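Local coordinates for glucan-binding protein C, GbpC (PDB 5UQZ) that probably binds glucan and mediates both sucrose-dependent and sucrose-independent adherence of Streptococcus mutans as a cell-wall protein that holds a calcium ion, at residues Gly56-Ala61 with Val247-Ser252; Val197-Ile202 with Ile327-Asn332. All coordinates share one frame; numbering follows the deposited sequence. Where two conformers were deposited one is given.

Contact 1 of 2, residues Gly56-Ala61 with Val247-Ser252; sequences GRVEKA and VKIPGS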
# COMPACT_ATOMS: atom_id res chain seq x y z
N GLY A 56 -9.18 -16.07 10.41
CA GLY A 56 -9.14 -15.67 11.80
C GLY A 56 -7.73 -15.64 12.38
O GLY A 56 -7.53 -15.03 13.43
N ARG A 57 -6.77 -16.26 11.69
CA ARG A 57 -5.40 -16.22 12.18
C ARG A 57 -4.85 -14.81 12.27
O ARG A 57 -3.92 -14.58 13.05
CB ARG A 57 -4.51 -17.07 11.27
CG ARG A 57 -4.68 -18.55 11.51
CD ARG A 57 -3.91 -19.43 10.51
NE ARG A 57 -2.52 -18.97 10.30
CZ ARG A 57 -1.50 -19.06 11.17
NH1 ARG A 57 -1.68 -19.73 12.31
NH2 ARG A 57 -0.33 -18.54 10.89
N VAL A 58 -5.39 -13.84 11.52
CA VAL A 58 -4.89 -12.47 11.66
C VAL A 58 -4.97 -12.01 13.11
O VAL A 58 -4.05 -11.35 13.63
CB VAL A 58 -5.66 -11.50 10.75
CG1 VAL A 58 -5.24 -10.05 11.02
CG2 VAL A 58 -5.46 -11.87 9.30
N GLU A 59 -6.08 -12.32 13.78
CA GLU A 59 -6.25 -12.00 15.18
C GLU A 59 -5.69 -13.10 16.09
O GLU A 59 -4.98 -12.83 17.07
CB GLU A 59 -7.74 -11.77 15.45
CG GLU A 59 -8.04 -11.25 16.83
CD GLU A 59 -9.42 -10.62 16.92
OE1 GLU A 59 -9.86 -9.97 15.94
OE2 GLU A 59 -10.04 -10.77 17.98
N LYS A 60 -5.98 -14.36 15.77
CA LYS A 60 -5.71 -15.42 16.73
C LYS A 60 -4.25 -15.84 16.77
O LYS A 60 -3.82 -16.36 17.81
CB LYS A 60 -6.63 -16.62 16.43
CG LYS A 60 -8.12 -16.31 16.69
CD LYS A 60 -9.06 -17.52 16.33
CE LYS A 60 -8.86 -18.72 17.25
NZ LYS A 60 -9.33 -18.40 18.63
N ALA A 61 -3.53 -15.71 15.66
CA ALA A 61 -2.19 -16.27 15.59
C ALA A 61 -1.12 -15.19 15.67
O ALA A 61 0.06 -15.54 15.68
CB ALA A 61 -1.98 -17.04 14.30
N VAL A 247 -2.81 -15.46 3.54
CA VAL A 247 -3.96 -15.31 4.39
C VAL A 247 -4.95 -14.40 3.66
O VAL A 247 -4.70 -13.19 3.48
CB VAL A 247 -3.57 -14.74 5.76
CG1 VAL A 247 -4.83 -14.53 6.59
CG2 VAL A 247 -2.58 -15.68 6.47
N LYS A 248 -6.08 -14.98 3.22
CA LYS A 248 -7.08 -14.23 2.49
C LYS A 248 -7.81 -13.28 3.43
O LYS A 248 -8.25 -13.66 4.53
CB LYS A 248 -8.05 -15.25 1.87
CG LYS A 248 -9.32 -14.64 1.23
CD LYS A 248 -9.00 -13.82 0.00
CE LYS A 248 -10.19 -12.97 -0.51
NZ LYS A 248 -11.39 -13.69 -0.65
N ILE A 249 -8.04 -12.05 2.99
CA ILE A 249 -8.77 -11.05 3.77
C ILE A 249 -10.23 -11.04 3.31
O ILE A 249 -10.48 -10.88 2.12
CB ILE A 249 -8.16 -9.65 3.62
CG1 ILE A 249 -6.66 -9.63 4.06
CG2 ILE A 249 -9.00 -8.62 4.37
CD1 ILE A 249 -6.45 -9.88 5.47
N PRO A 250 -11.20 -11.30 4.19
CA PRO A 250 -12.61 -11.37 3.74
C PRO A 250 -13.04 -10.07 3.07
O PRO A 250 -12.73 -8.98 3.54
CB PRO A 250 -13.40 -11.59 5.03
CG PRO A 250 -12.44 -11.76 6.06
CD PRO A 250 -11.03 -11.50 5.64
N GLY A 251 -13.73 -10.21 1.94
CA GLY A 251 -14.22 -9.06 1.19
C GLY A 251 -13.18 -8.39 0.34
O GLY A 251 -13.53 -7.41 -0.35
N SER A 252 -11.93 -8.81 0.39
CA SER A 252 -10.91 -8.15 -0.40
C SER A 252 -11.00 -8.52 -1.88
O SER A 252 -11.43 -9.64 -2.24
CB SER A 252 -9.54 -8.56 0.12
OG SER A 252 -8.55 -7.98 -0.70
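Val58 meets Val247 through one methyl from each side chain. CG2 of Val58 lies 3.8 Å from CG1 of Val247, and the two side chains approach at a slant. The Val58 methyl that touches is the one beside its own backbone N. On Val247 it is the other branch, with CG1 opposite the backbone N (chi1 177°), that reaches the helix. A looser apolar approach joins CG2 of Val58 to CD1 of Ile249, at 4.4 Å. The same methyl thus faces two hydrophobic side chains of the loop. The backbones stay well apart, with CA of Val58 7.9 Å from CA of Val247.

Residues 57-60 form a short helix soon after the long helix 3-51. The loop 247-252 joins strand 245-247 to strand 254-257, and a type II beta turn from Ile249 to Ser252 reverses its course. In that turn Ser252 N bonds to Ile249 O at 3.1 Å. The contact packs the short helix on the end of strand 245-247 and the residues after it. Val247 is backbone-bonded to Ala304 of strand 303-306. The apolar cluster extends to Tyr45 of the long helix and to Val335 and Val337 of the loop after strand 325-329, all of which touch Val58.

Polar bonds lie beside the apolar contact. Ser55 OG, just before Gly56, bonds to Lys248 O of the loop. Arg57 NH2 is bound by both Asn216 O and Thr306 OG1. Within the helix, Lys60 N bonds to Gly56 O at 2.9 Å, and Ala61 N to Arg57 O at the same length.

Contact 2 of 2, residues Val197-Ile202 with Ile327-Asn332; sequences VTMQII and IWFATN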
# COMPACT_ATOMS: atom_id res chain seq x y z
N VAL A 197 10.89 -7.13 -7.36
CA VAL A 197 11.87 -7.06 -6.26
C VAL A 197 11.65 -8.28 -5.37
O VAL A 197 10.55 -8.47 -4.83
CB VAL A 197 11.71 -5.76 -5.44
CG1 VAL A 197 12.68 -5.75 -4.24
CG2 VAL A 197 11.96 -4.53 -6.29
N THR A 198 12.70 -9.06 -5.16
CA THR A 198 12.68 -10.13 -4.18
C THR A 198 13.25 -9.60 -2.87
O THR A 198 14.29 -8.92 -2.85
CB THR A 198 13.50 -11.33 -4.67
OG1 THR A 198 12.91 -11.85 -5.86
CG2 THR A 198 13.57 -12.44 -3.62
N MET A 199 12.56 -9.92 -1.78
CA MET A 199 12.96 -9.46 -0.46
C MET A 199 12.98 -10.62 0.51
O MET A 199 12.23 -11.59 0.37
CB MET A 199 12.13 -8.33 0.04
CG MET A 199 10.77 -8.20 -0.13
SD MET A 199 10.23 -6.42 0.26
CE MET A 199 10.60 -6.36 2.01
N GLN A 200 13.79 -10.44 1.56
CA GLN A 200 13.77 -11.37 2.68
C GLN A 200 14.03 -10.58 3.94
O GLN A 200 14.99 -9.78 3.98
CB GLN A 200 14.80 -12.49 2.51
CG GLN A 200 14.67 -13.51 3.61
CD GLN A 200 15.62 -14.71 3.44
OE1 GLN A 200 16.57 -14.67 2.66
NE2 GLN A 200 15.36 -15.76 4.20
N ILE A 201 13.22 -10.79 4.98
CA ILE A 201 13.31 -10.08 6.25
C ILE A 201 13.76 -11.03 7.33
O ILE A 201 13.22 -12.14 7.46
CB ILE A 201 11.93 -9.51 6.62
CG1 ILE A 201 11.40 -8.57 5.53
CG2 ILE A 201 12.02 -8.80 7.98
CD1 ILE A 201 9.90 -8.21 5.72
N ILE A 202 14.74 -10.60 8.13
CA ILE A 202 15.20 -11.38 9.28
C ILE A 202 15.09 -10.47 10.51
O ILE A 202 15.57 -9.33 10.49
CB ILE A 202 16.65 -11.86 9.10
CG1 ILE A 202 16.78 -12.80 7.89
CG2 ILE A 202 17.11 -12.59 10.36
CD1 ILE A 202 18.18 -13.18 7.58
N ILE A 327 5.64 1.93 -7.16
CA ILE A 327 4.92 1.26 -6.09
C ILE A 327 5.58 1.64 -4.78
O ILE A 327 6.82 1.63 -4.66
CB ILE A 327 4.89 -0.28 -6.28
CG1 ILE A 327 3.97 -0.93 -5.23
CG2 ILE A 327 6.26 -0.90 -6.29
CD1 ILE A 327 3.79 -2.48 -5.44
N TRP A 328 4.75 1.91 -3.76
CA TRP A 328 5.22 2.01 -2.39
C TRP A 328 4.85 0.67 -1.77
O TRP A 328 3.68 0.42 -1.46
CB TRP A 328 4.55 3.14 -1.64
CG TRP A 328 5.05 3.30 -0.23
CD1 TRP A 328 5.94 2.48 0.48
CD2 TRP A 328 4.76 4.38 0.63
NE1 TRP A 328 6.12 2.96 1.73
CE2 TRP A 328 5.43 4.14 1.85
CE3 TRP A 328 3.95 5.52 0.50
CZ2 TRP A 328 5.35 5.01 2.94
CZ3 TRP A 328 3.88 6.38 1.57
CH2 TRP A 328 4.58 6.12 2.78
N PHE A 329 5.84 -0.23 -1.67
CA PHE A 329 5.56 -1.54 -1.11
C PHE A 329 6.02 -1.53 0.33
O PHE A 329 7.21 -1.34 0.59
CB PHE A 329 6.32 -2.64 -1.87
CG PHE A 329 6.03 -3.99 -1.33
CD1 PHE A 329 4.89 -4.67 -1.71
CD2 PHE A 329 6.85 -4.56 -0.36
CE1 PHE A 329 4.57 -5.91 -1.12
CE2 PHE A 329 6.54 -5.78 0.20
CZ PHE A 329 5.40 -6.46 -0.18
N ALA A 330 5.10 -1.79 1.24
CA ALA A 330 5.43 -1.89 2.64
C ALA A 330 4.89 -3.21 3.15
O ALA A 330 3.85 -3.71 2.68
CB ALA A 330 4.89 -0.73 3.47
N THR A 331 5.60 -3.81 4.09
CA THR A 331 5.02 -4.94 4.81
C THR A 331 5.41 -4.81 6.27
O THR A 331 6.52 -4.42 6.61
CB THR A 331 5.46 -6.31 4.18
OG1 THR A 331 4.83 -7.38 4.93
CG2 THR A 331 6.96 -6.50 4.27
N ASN A 332 4.48 -5.13 7.14
CA ASN A 332 4.60 -4.88 8.58
C ASN A 332 3.50 -5.72 9.24
O ASN A 332 2.81 -6.49 8.56
CB ASN A 332 4.54 -3.39 8.85
CG ASN A 332 3.38 -2.78 8.17
OD1 ASN A 332 2.22 -3.27 8.32
ND2 ASN A 332 3.63 -1.79 7.34
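Met199 and Phe329 form a Met-aromatic contact between two layers of beta structure. SD of Met199 lies 3.7 Å from CE2 of Phe329 and 3.9 Å from its CD2, which places the sulfur beside the CD2-CE2 bond. It is 4.8 Å from the ring centroid and 63° off the ring normal, an oblique approach. The Met199 chain takes a tight first turn, with CG lodged between the backbone N and the carbonyl carbon (chi1 39°). It then runs extended to SD and bends at chi3 (-66°), which turns CE away to approach CG2 of Thr331 at 4.3 Å.

Ile201, two residues on, meets the same threonine. Its CD1 and CG2 of Thr331 come tip to tip at 3.7 Å. Thr331 divides its two branches between different tasks. CG2 serves the apolar contact, while OG1, anti to the backbone N, is hydrogen-bonded to Ser221 O. The hydroxyl of this buried residue thus has a partner, and the bond helps to fix the rotation of the side chain.

The next shell comes from neighbouring strands. Phe314 stacks on the ring of Phe329, and Leu222 also touches it. Met220 packs on both Ile201 and Thr331. Ile154 and Tyr156 touch Met199 from the adjoining strand 151-160. The bound calcium ion is about 7 Å from the side chain of Phe329; Ser224, Asn226 and Glu237 belong to its site.

All four touching residues are buried. Strand 194-204 belongs to a large antiparallel sheet, whereas strand 325-329 is an outermost strand of a separate four-stranded one. Met199 and Ile201 of the first sheet pack on Phe329 of the second and on Thr331 just past its strand, as in the interior of a beta sandwich, consistent with the beta-supersandwich named for GbpC.

How the contacts relate
From the N terminus the chain runs through the long helix 3-51 and reaches the first half of contact 1 at 56-61. It then builds many of the beta strands and passes 197-202, which opens contact 2. Contact 1 closes at 247-252, after 185 intervening residues. Contact 2 closes later, at 327-332, after 124. The two loops therefore cross rather than nest. Contact 1 ties the short helix that follows the long helix to the loop between strands 245-247 and 254-257; contact 2 joins two sheets. Their centres are about 20 Å apart and their nearest atoms about 9 Å, so they do not touch.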